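Local atomic coordinates of galactose mutarotase-like protein (Clostridium acetobutylicum, PDB entry 3OS7), a protein that probably binds carbohydrate and may interconvert the anomers of an aldose sugar, as members of the aldose 1-epimerase family do. Residues A[76-81]-A[151-156]; A[179-184]-A[302-307]. All blocks are in the same frame, centred on the assembly; numbering follows the deposited sequence.

Interaction 1: A[76-81]-A[151-156]. With EDO (1,2-ethanediol), chain H.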
loop_
_atom_site.group_PDB
_atom_site.type_symbol
_atom_site.label_atom_id
_atom_site.label_comp_id
_atom_site.label_asym_id
_atom_site.label_seq_id
_atom_site.Cartn_x
_atom_site.Cartn_y
_atom_site.Cartn_z
ATOM N N VAL A 76 1.371 3.941 3.624
ATOM C CA VAL A 76 2.472 4.136 2.686
ATOM C C VAL A 76 3.830 3.772 3.306
ATOM O O VAL A 76 4.167 4.184 4.412
ATOM C CB VAL A 76 2.449 5.554 2.084
ATOM C CG1 VAL A 76 2.749 6.590 3.124
ATOM C CG2 VAL A 76 3.393 5.655 0.885
ATOM N N LEU A 77 4.633 3.028 2.547
ATOM C CA LEU A 77 5.881 2.466 3.051
ATOM C C LEU A 77 7.072 3.055 2.311
ATOM O O LEU A 77 7.044 3.156 1.078
ATOM C CB LEU A 77 5.900 0.957 2.857
ATOM C CG LEU A 77 4.690 0.187 3.332
ATOM C CD1 LEU A 77 4.790 -1.290 2.970
ATOM C CD2 LEU A 77 4.520 0.372 4.882
ATOM N N PHE A 78 8.123 3.366 3.053
ATOM C CA PHE A 78 9.365 3.937 2.520
ATOM C C PHE A 78 10.491 3.589 3.485
ATOM O O PHE A 78 10.685 4.304 4.475
ATOM C CB PHE A 78 9.214 5.457 2.401
ATOM C CG PHE A 78 10.431 6.189 1.813
ATOM C CD1 PHE A 78 10.998 5.792 0.612
ATOM C CD2 PHE A 78 10.949 7.313 2.440
ATOM C CE1 PHE A 78 12.064 6.450 0.068
ATOM C CE2 PHE A 78 12.018 8.003 1.901
ATOM C CZ PHE A 78 12.597 7.571 0.715
ATOM N N PRO A 79 11.191 2.471 3.263
ATOM C CA PRO A 79 11.027 1.505 2.190
ATOM C C PRO A 79 9.943 0.491 2.568
ATOM O O PRO A 79 9.735 0.259 3.756
ATOM C CB PRO A 79 12.368 0.802 2.169
ATOM C CG PRO A 79 12.785 0.786 3.617
ATOM C CD PRO A 79 12.267 2.065 4.195
ATOM N N PRO A 80 9.296 -0.141 1.584
ATOM C CA PRO A 80 8.430 -1.271 1.908
ATOM C C PRO A 80 9.253 -2.468 2.364
ATOM O O PRO A 80 10.233 -2.831 1.749
ATOM C CB PRO A 80 7.724 -1.571 0.581
ATOM C CG PRO A 80 8.691 -1.176 -0.440
ATOM C CD PRO A 80 9.483 -0.011 0.122
ATOM N N ASN A 81 8.835 -3.091 3.450
ATOM C CA ASN A 81 9.438 -4.310 3.922
ATOM C C ASN A 81 10.889 -4.103 4.376
ATOM O O ASN A 81 11.282 -2.960 4.720
ATOM C CB ASN A 81 9.288 -5.397 2.852
ATOM C CG ASN A 81 9.073 -6.772 3.459
ATOM O OD1 ASN A 81 10.002 -7.370 3.985
ATOM N ND2 ASN A 81 7.845 -7.259 3.409
ATOM N N PHE A 151 13.111 15.665 1.522
ATOM C CA PHE A 151 12.171 15.209 0.501
ATOM C C PHE A 151 10.748 15.625 0.839
ATOM O O PHE A 151 10.460 16.003 1.969
ATOM C CB PHE A 151 12.284 13.678 0.268
ATOM C CG PHE A 151 11.854 12.814 1.441
ATOM C CD1 PHE A 151 10.519 12.550 1.669
ATOM C CD2 PHE A 151 12.804 12.232 2.290
ATOM C CE1 PHE A 151 10.123 11.751 2.735
ATOM C CE2 PHE A 151 12.432 11.437 3.337
ATOM C CZ PHE A 151 11.054 11.193 3.555
ATOM N N GLN A 152 9.866 15.579 -0.157
ATOM C CA GLN A 152 8.446 15.729 0.085
ATOM C C GLN A 152 7.735 14.555 -0.562
ATOM O O GLN A 152 7.871 14.314 -1.756
ATOM C CB GLN A 152 7.878 17.014 -0.502
ATOM C CG GLN A 152 6.398 17.240 -0.180
ATOM C CD GLN A 152 5.850 18.486 -0.846
ATOM O OE1 GLN A 152 5.625 18.510 -2.065
ATOM N NE2 GLN A 152 5.625 19.525 -0.048
ATOM N N PHE A 153 6.956 13.854 0.244
ATOM C CA PHE A 153 6.022 12.859 -0.220
ATOM C C PHE A 153 4.632 13.507 -0.387
ATOM O O PHE A 153 4.237 14.400 0.376
ATOM C CB PHE A 153 5.940 11.723 0.805
ATOM C CG PHE A 153 6.441 10.401 0.327
ATOM C CD1 PHE A 153 5.598 9.510 -0.297
ATOM C CD2 PHE A 153 7.770 10.019 0.560
ATOM C CE1 PHE A 153 6.054 8.269 -0.687
ATOM C CE2 PHE A 153 8.232 8.770 0.169
ATOM C CZ PHE A 153 7.383 7.904 -0.448
ATOM N N LYS A 154 3.879 13.050 -1.378
ATOM C CA LYS A 154 2.503 13.501 -1.567
ATOM C C LYS A 154 1.625 12.327 -1.936
ATOM O O LYS A 154 2.015 11.483 -2.765
ATOM C CB LYS A 154 2.415 14.553 -2.672
ATOM C CG LYS A 154 1.007 15.027 -2.951
ATOM C CD LYS A 154 0.942 16.407 -3.679
ATOM C CE LYS A 154 1.784 16.510 -4.919
ATOM N NZ LYS A 154 2.108 17.978 -5.146
ATOM N N LEU A 155 0.471 12.256 -1.290
ATOM C CA LEU A 155 -0.581 11.316 -1.670
ATOM C C LEU A 155 -1.736 12.172 -2.184
ATOM O O LEU A 155 -2.236 13.046 -1.484
ATOM C CB LEU A 155 -1.036 10.444 -0.501
ATOM C CG LEU A 155 0.014 9.794 0.372
ATOM C CD1 LEU A 155 -0.588 8.947 1.488
ATOM C CD2 LEU A 155 0.955 8.967 -0.468
ATOM N N SER A 156 -2.133 11.918 -3.419
ATOM C CA SER A 156 -3.214 12.627 -4.061
ATOM C C SER A 156 -4.364 11.674 -4.358
ATOM O O SER A 156 -4.270 10.783 -5.216
ATOM C CB SER A 156 -2.708 13.304 -5.334
ATOM O OG SER A 156 -3.765 14.058 -5.915
HETATM C C1 EDO H . 6.335 15.069 -5.576
HETATM O O1 EDO H . 5.204 15.314 -6.408
HETATM C C2 EDO H . 5.943 15.231 -4.108
HETATM O O2 EDO H . 5.466 16.566 -3.843
#
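F78 carries CG anti to its backbone N (chi1 -178°), whereas CG of F151 sits between the backbone N and the carbonyl carbon (chi1 67°), and from these CG positions the two rings meet. The edge of F78 meets the face of F151, with F78 CE2 3.7 Å from F151 CZ; the planes stand at 79°, a T-shaped pair. F78 also receives an edge. F153 places CE2 over one face of the F78 ring, nearer the rim than the centre and 3.8 Å from F78 CG. One phenylalanine thus offers its rim to one neighbour and its face to another, giving a three-ring cluster that M178 and F137 extend. Beside it, the methyl CG2 of V76, a small branched side chain, touches both a ring and a leucine, 4.0 Å from F153 CE1 and 4.3 Å from L155 CD2. F151, F153 and L155 all project from the same side of strand 151-160 toward 76-81, consistent with packing between layers of the family's β-sandwich. On the strand's other side Q152 OE1 accepts a hydrogen bond from O2 of an ethanediol, 2.6 Å away, also bonded to S169 and probably from the crystallisation liquor. All five side chains that meet here are hydrocarbon, so the contact buries no polar side-chain atom in need of a partner; the edge-to-face angles are consistent with weakly positive C-H edges set against electron-rich faces.

Interaction 2: A[179-184]-A[302-307]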
loop_
_atom_site.group_PDB
_atom_site.type_symbol
_atom_site.label_atom_id
_atom_site.label_comp_id
_atom_site.label_asym_id
_atom_site.label_seq_id
_atom_site.Cartn_x
_atom_site.Cartn_y
_atom_site.Cartn_z
ATOM N N PRO A 179 18.282 7.218 -2.485
ATOM C CA PRO A 179 17.714 5.868 -2.663
ATOM C C PRO A 179 16.202 5.897 -2.631
ATOM O O PRO A 179 15.619 6.647 -1.840
ATOM C CB PRO A 179 18.214 5.119 -1.417
ATOM C CG PRO A 179 19.430 5.900 -0.977
ATOM C CD PRO A 179 19.165 7.306 -1.320
ATOM N N LEU A 180 15.556 5.047 -3.424
ATOM C CA LEU A 180 14.108 5.077 -3.518
ATOM C C LEU A 180 13.536 3.667 -3.652
ATOM O O LEU A 180 13.887 2.915 -4.569
ATOM C CB LEU A 180 13.686 5.863 -4.758
ATOM C CG LEU A 180 12.180 5.960 -5.024
ATOM C CD1 LEU A 180 11.514 6.915 -4.063
ATOM C CD2 LEU A 180 11.993 6.407 -6.449
ATOM N N SER A 181 12.630 3.350 -2.745
ATOM C CA SER A 181 11.784 2.160 -2.845
ATOM C C SER A 181 10.523 2.504 -2.055
ATOM O O SER A 181 10.607 3.013 -0.948
ATOM C CB SER A 181 12.509 0.974 -2.274
ATOM O OG SER A 181 11.724 -0.189 -2.309
ATOM N N VAL A 182 9.382 2.296 -2.670
ATOM C CA VAL A 182 8.101 2.719 -2.137
ATOM C C VAL A 182 7.128 1.544 -2.237
ATOM O O VAL A 182 7.187 0.757 -3.176
ATOM C CB VAL A 182 7.509 3.883 -2.968
ATOM C CG1 VAL A 182 6.116 4.336 -2.411
ATOM C CG2 VAL A 182 8.459 5.055 -3.015
ATOM N N GLY A 183 6.166 1.491 -1.325
ATOM C CA GLY A 183 5.089 0.534 -1.435
ATOM C C GLY A 183 3.970 0.877 -0.477
ATOM O O GLY A 183 3.962 1.956 0.125
ATOM N N TYR A 184 3.000 -0.039 -0.392
ATOM C CA TYR A 184 1.896 0.106 0.518
ATOM C C TYR A 184 1.621 -1.196 1.230
ATOM O O TYR A 184 1.754 -2.262 0.664
ATOM C CB TYR A 184 0.628 0.489 -0.199
ATOM C CG TYR A 184 0.521 1.947 -0.524
ATOM C CD1 TYR A 184 1.073 2.464 -1.669
ATOM C CD2 TYR A 184 -0.174 2.808 0.321
ATOM C CE1 TYR A 184 0.974 3.796 -1.951
ATOM C CE2 TYR A 184 -0.276 4.124 0.061
ATOM C CZ TYR A 184 0.267 4.630 -1.093
ATOM O OH TYR A 184 0.144 5.983 -1.367
ATOM N N PRO A 302 1.692 -3.763 -2.764
ATOM C CA PRO A 302 2.505 -3.435 -3.922
ATOM C C PRO A 302 3.795 -2.755 -3.518
ATOM O O PRO A 302 3.815 -2.022 -2.524
ATOM C CB PRO A 302 1.621 -2.495 -4.718
ATOM C CG PRO A 302 0.716 -1.888 -3.748
ATOM C CD PRO A 302 0.468 -2.927 -2.699
ATOM N N GLN A 303 4.847 -2.996 -4.297
ATOM C CA GLN A 303 6.172 -2.414 -4.051
ATOM C C GLN A 303 6.850 -2.083 -5.361
ATOM O O GLN A 303 6.685 -2.805 -6.335
ATOM C CB GLN A 303 7.092 -3.394 -3.269
ATOM C CG GLN A 303 6.486 -4.030 -2.062
ATOM C CD GLN A 303 7.440 -4.868 -1.213
ATOM O OE1 GLN A 303 7.130 -5.173 -0.068
ATOM N NE2 GLN A 303 8.596 -5.226 -1.751
ATOM N N THR A 304 7.635 -1.004 -5.378
ATOM C CA THR A 304 8.439 -0.668 -6.558
ATOM C C THR A 304 9.609 -1.608 -6.797
ATOM O O THR A 304 10.147 -1.685 -7.898
ATOM C CB THR A 304 8.988 0.771 -6.462
ATOM O OG1 THR A 304 9.784 0.906 -5.261
ATOM C CG2 THR A 304 7.832 1.754 -6.445
ATOM N N SER A 305 10.026 -2.310 -5.760
ATOM C CA SER A 305 11.195 -3.129 -5.830
ATOM C C SER A 305 11.039 -4.336 -4.923
ATOM O O SER A 305 10.147 -4.396 -4.085
ATOM C CB SER A 305 12.445 -2.334 -5.443
ATOM O OG SER A 305 12.518 -2.004 -4.068
ATOM N N ILE A 306 11.950 -5.276 -5.108
ATOM C CA ILE A 306 12.002 -6.458 -4.301
ATOM C C ILE A 306 12.326 -6.090 -2.840
ATOM O O ILE A 306 12.911 -5.036 -2.547
ATOM C CB ILE A 306 13.024 -7.476 -4.894
ATOM C CG1 ILE A 306 12.787 -8.871 -4.341
ATOM C CG2 ILE A 306 14.494 -7.021 -4.684
ATOM C CD1 ILE A 306 13.591 -9.921 -5.087
ATOM N N ILE A 307 11.932 -6.959 -1.926
ATOM C CA ILE A 307 12.344 -6.837 -0.539
ATOM C C ILE A 307 13.877 -6.749 -0.495
ATOM O O ILE A 307 14.551 -7.484 -1.216
ATOM C CB ILE A 307 11.901 -8.050 0.289
ATOM C CG1 ILE A 307 10.379 -8.138 0.350
ATOM C CG2 ILE A 307 12.504 -7.970 1.732
ATOM C CD1 ILE A 307 9.865 -9.350 1.171
HETATM O O HOH W 1 12.280 1.140 -6.068
#
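The pyrrolidine ring of P302 meets Y184 through one rim atom, CD, which lies 3.7 Å from Y184 O and also touches Y184 CB; the aromatic ring leads away, so that 302-307 occupies neither of its faces, and its hydroxyl bonds to T168. The amide of Q303 is the other flat group: in its own plane, within 11°, NE2 donates to S305 O at 2.9 Å, which ties the glutamine across the turn that follows its strand, next to P80 and N81. Between these groups the backbones run antiparallel, with G183 and Q303 as a non-hydrogen-bonded pair, flanked by the bonds from T304 N to V182 O and from Y184 N to P302 O. G183 CA comes within 3.1 Å of P302 O, an approach that the lack of a side chain permits. This is where strand 297-303 ends in the β-sandwich. T304 turns the chain aside, and its side chain takes over from the backbone: OG1, held between N and the carbonyl carbon (chi1 58°), accepts V182 N at 3.0 Å in a nearly straight bond (169°). The same hydroxyl donates to a water 2.6 Å from OG1, which in turn donates to L180 O, while the threonine methyl CG2 packs on V182 CB. One residue further, S181 OG and S305 OG share a hydrogen bond of 2.6 Å, and S305 OG is bonded to S309 as well.

Both contacts are buried, and both involve the sheet neighbourhood of strand 178-189, since strand 76-77 pairs with it: L77 N lies 2.7 Å from G183 O, a probable hydrogen bond. Interaction 1 reaches across to strand 151-160, where only apolar side chains meet; interaction 2 joins neighbouring backbones within the layer, T304 OG1 taking up a backbone N-H where the strand pairing stops and two serine hydroxyls bonding each other beyond it. Y184 spans the two, its hydroxyl passing L155 CD2 of 151-156, as does F78, whose ring lies against the S181 carbonyl. Side chains of both F78 and S181 approach a bound tetraethylene glycol, probably from the crystallisation liquor, though it may mark a pocket.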